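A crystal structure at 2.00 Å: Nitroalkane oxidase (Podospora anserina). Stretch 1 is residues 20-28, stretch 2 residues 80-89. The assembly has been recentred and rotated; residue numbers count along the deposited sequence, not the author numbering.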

# COMPACT_ATOMS: atom_id res chain seq x y z
N SER A 20 -20.35 21.16 -21.28
CA SER A 20 -20.73 22.54 -21.55
C SER A 20 -21.03 23.33 -20.27
O SER A 20 -20.59 24.48 -20.10
CB SER A 20 -21.93 22.57 -22.51
OG SER A 20 -22.29 23.89 -22.85
N LEU A 21 -21.78 22.73 -19.35
CA LEU A 21 -22.07 23.37 -18.08
C LEU A 21 -20.80 23.69 -17.29
O LEU A 21 -20.62 24.82 -16.77
CB LEU A 21 -22.94 22.46 -17.23
CG LEU A 21 -23.45 23.22 -16.01
CD1 LEU A 21 -24.83 23.78 -16.32
CD2 LEU A 21 -23.47 22.35 -14.77
N ALA A 22 -19.92 22.70 -17.18
CA ALA A 22 -18.69 22.87 -16.41
C ALA A 22 -17.86 23.99 -17.01
O ALA A 22 -17.39 24.88 -16.30
CB ALA A 22 -17.89 21.58 -16.38
N ARG A 23 -17.70 23.96 -18.33
CA ARG A 23 -16.90 24.97 -19.02
C ARG A 23 -17.53 26.37 -18.96
O ARG A 23 -16.83 27.36 -18.77
CB ARG A 23 -16.64 24.54 -20.47
CG ARG A 23 -16.17 25.66 -21.39
CD ARG A 23 -14.69 25.95 -21.23
NE ARG A 23 -13.86 24.82 -21.66
CZ ARG A 23 -13.70 24.45 -22.93
NH1 ARG A 23 -14.32 25.13 -23.89
NH2 ARG A 23 -12.92 23.41 -23.23
N ASN A 24 -18.85 26.46 -19.10
CA ASN A 24 -19.51 27.76 -19.18
C ASN A 24 -19.85 28.39 -17.85
O ASN A 24 -19.86 29.60 -17.73
CB ASN A 24 -20.80 27.68 -20.01
CG ASN A 24 -20.52 27.49 -21.48
OD1 ASN A 24 -19.46 27.86 -21.98
ND2 ASN A 24 -21.48 26.92 -22.18
N LEU A 25 -20.17 27.57 -16.86
CA LEU A 25 -20.61 28.07 -15.56
C LEU A 25 -19.54 27.93 -14.48
O LEU A 25 -19.19 28.90 -13.79
CB LEU A 25 -21.91 27.39 -15.13
CG LEU A 25 -23.19 28.00 -15.70
CD1 LEU A 25 -22.95 28.56 -17.09
CD2 LEU A 25 -24.32 27.00 -15.72
N LEU A 26 -18.95 26.74 -14.37
CA LEU A 26 -18.03 26.49 -13.26
C LEU A 26 -16.65 27.16 -13.41
O LEU A 26 -16.09 27.67 -12.43
CB LEU A 26 -17.88 24.99 -13.01
CG LEU A 26 -19.20 24.26 -12.70
CD1 LEU A 26 -18.97 22.77 -12.47
CD2 LEU A 26 -19.95 24.89 -11.51
N MET A 27 -16.11 27.16 -14.62
CA MET A 27 -14.82 27.81 -14.84
C MET A 27 -14.86 29.32 -14.55
O MET A 27 -13.97 29.86 -13.89
CB MET A 27 -14.29 27.53 -16.24
CG MET A 27 -13.81 26.10 -16.43
SD MET A 27 -13.03 25.80 -18.04
CE MET A 27 -11.63 26.93 -17.99
N PRO A 28 -15.91 30.00 -15.02
CA PRO A 28 -16.03 31.42 -14.66
C PRO A 28 -16.25 31.65 -13.16
O PRO A 28 -15.77 32.65 -12.64
CB PRO A 28 -17.25 31.88 -15.47
CG PRO A 28 -17.27 30.98 -16.65
CD PRO A 28 -16.82 29.64 -16.13
N ILE A 80 -22.24 10.73 -14.29
CA ILE A 80 -21.59 11.30 -15.46
C ILE A 80 -21.41 12.81 -15.28
O ILE A 80 -20.33 13.35 -15.47
CB ILE A 80 -22.36 10.97 -16.76
CG1 ILE A 80 -22.20 9.48 -17.08
CG2 ILE A 80 -21.88 11.86 -17.90
CD1 ILE A 80 -23.18 8.92 -18.12
N LEU A 81 -22.48 13.48 -14.87
CA LEU A 81 -22.40 14.92 -14.65
C LEU A 81 -21.36 15.26 -13.57
O LEU A 81 -20.52 16.14 -13.75
CB LEU A 81 -23.78 15.46 -14.24
CG LEU A 81 -23.80 16.91 -13.73
CD1 LEU A 81 -23.44 17.87 -14.85
CD2 LEU A 81 -25.17 17.25 -13.17
N VAL A 82 -21.44 14.56 -12.45
CA VAL A 82 -20.56 14.84 -11.32
C VAL A 82 -19.07 14.62 -11.66
O VAL A 82 -18.21 15.43 -11.26
CB VAL A 82 -20.96 14.02 -10.07
CG1 VAL A 82 -19.90 14.14 -9.00
CG2 VAL A 82 -22.31 14.50 -9.54
N GLU A 83 -18.77 13.55 -12.39
CA GLU A 83 -17.39 13.28 -12.78
C GLU A 83 -16.84 14.43 -13.62
O GLU A 83 -15.74 14.94 -13.37
CB GLU A 83 -17.26 11.94 -13.57
CG GLU A 83 -15.85 11.72 -14.16
CD GLU A 83 -15.75 10.57 -15.17
OE1 GLU A 83 -16.67 9.73 -15.23
OE2 GLU A 83 -14.73 10.51 -15.92
N GLU A 84 -17.61 14.84 -14.63
CA GLU A 84 -17.18 15.93 -15.47
C GLU A 84 -16.97 17.23 -14.66
O GLU A 84 -15.95 17.90 -14.80
CB GLU A 84 -18.18 16.15 -16.62
CG GLU A 84 -17.83 17.35 -17.53
CD GLU A 84 -16.46 17.22 -18.21
OE1 GLU A 84 -15.95 16.09 -18.38
OE2 GLU A 84 -15.91 18.26 -18.58
N CYS A 85 -17.94 17.57 -13.81
CA CYS A 85 -17.83 18.82 -13.04
C CYS A 85 -16.63 18.82 -12.12
O CYS A 85 -15.90 19.82 -12.05
CB CYS A 85 -19.11 19.10 -12.25
SG CYS A 85 -20.49 19.51 -13.30
N TYR A 86 -16.40 17.71 -11.44
CA TYR A 86 -15.25 17.59 -10.56
C TYR A 86 -13.90 17.57 -11.27
O TYR A 86 -12.88 17.96 -10.70
CB TYR A 86 -15.38 16.40 -9.59
CG TYR A 86 -15.70 16.87 -8.20
CD1 TYR A 86 -16.88 17.57 -7.95
CD2 TYR A 86 -14.83 16.66 -7.14
CE1 TYR A 86 -17.19 18.03 -6.70
CE2 TYR A 86 -15.13 17.14 -5.86
CZ TYR A 86 -16.32 17.81 -5.66
OH TYR A 86 -16.67 18.29 -4.42
N SER A 87 -13.89 17.13 -12.52
CA SER A 87 -12.65 17.14 -13.27
C SER A 87 -12.29 18.58 -13.64
O SER A 87 -11.17 18.85 -14.04
CB SER A 87 -12.76 16.28 -14.54
OG SER A 87 -13.46 16.97 -15.57
N VAL A 88 -13.24 19.49 -13.49
CA VAL A 88 -13.05 20.87 -13.94
C VAL A 88 -12.99 21.89 -12.81
O VAL A 88 -12.05 22.67 -12.74
CB VAL A 88 -14.15 21.30 -14.94
CG1 VAL A 88 -14.05 22.80 -15.23
CG2 VAL A 88 -14.05 20.50 -16.24
N GLU A 89 -13.98 21.90 -11.93
CA GLU A 89 -14.01 22.88 -10.84
C GLU A 89 -14.81 22.32 -9.67
O GLU A 89 -16.03 22.50 -9.59
CB GLU A 89 -14.55 24.25 -11.33
CG GLU A 89 -15.06 25.22 -10.24
CD GLU A 89 -14.05 25.48 -9.15
OE1 GLU A 89 -12.83 25.29 -9.38
OE2 GLU A 89 -14.47 25.89 -8.05

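The two stretches are held together mainly by apolar packing; no hydrogen bond crosses between them. Their helix axes approach to 9.0 Å at 45°, and together the stretches bury 357 Å². Register is set by two close pairs: the CA atoms of Ala22 and Cys85 lie 5.3 Å apart, those of Leu26 and Glu89 5.9 Å.

Ala22 occupies the tightest of these positions. Ala22 CB points toward the second stretch and, with no further atoms, sits 4.3 Å from Cys85 CA, so a methyl group nearly meets the opposing backbone. Cys85 leaves sideways with chi1 at -69° (m), which places its SG 4.4 Å from Leu21 CD2. Leu21 is t at chi1 but off-rotamer at chi2 (95°); in this conformation CD2 also reaches Leu81 CD1, at 4.5 Å. Leu81 starts sideways, and its t,p conformation brings its end nearer.

Leu26, buried and the most covered residue of the contact, adopts the common m,t rotamer. This conformation sets Leu26 CD1 3.7 Å from Cys85 CB, while Leu26 CB lies 3.8 Å from Glu89 CB. Glu89 looks misplaced in such company, but its conformation resolves the difficulty: CB points toward the first stretch, whereas chi1 161° (t) and chi2 54° (p) lead the carboxylate away, to cap a backbone N just past the stretch. Its aliphatic part remains in the contact, with Glu89 CG 3.4 Å from Leu26 O.

At the more exposed margin, Met27 leaves its helix sideways. Its m,t,p chain runs past Val88, whose chi1 is 172° (t), and Met27 CG lies 3.5 Å from Val88 CG1. Both methyls of Val88 pack on Ala22 CB, CG2 at 4.0 Å and CG1 at 4.2 Å, and Val88 CG1 also meets Met27; a beta-branched side chain presents two methyls close to its backbone.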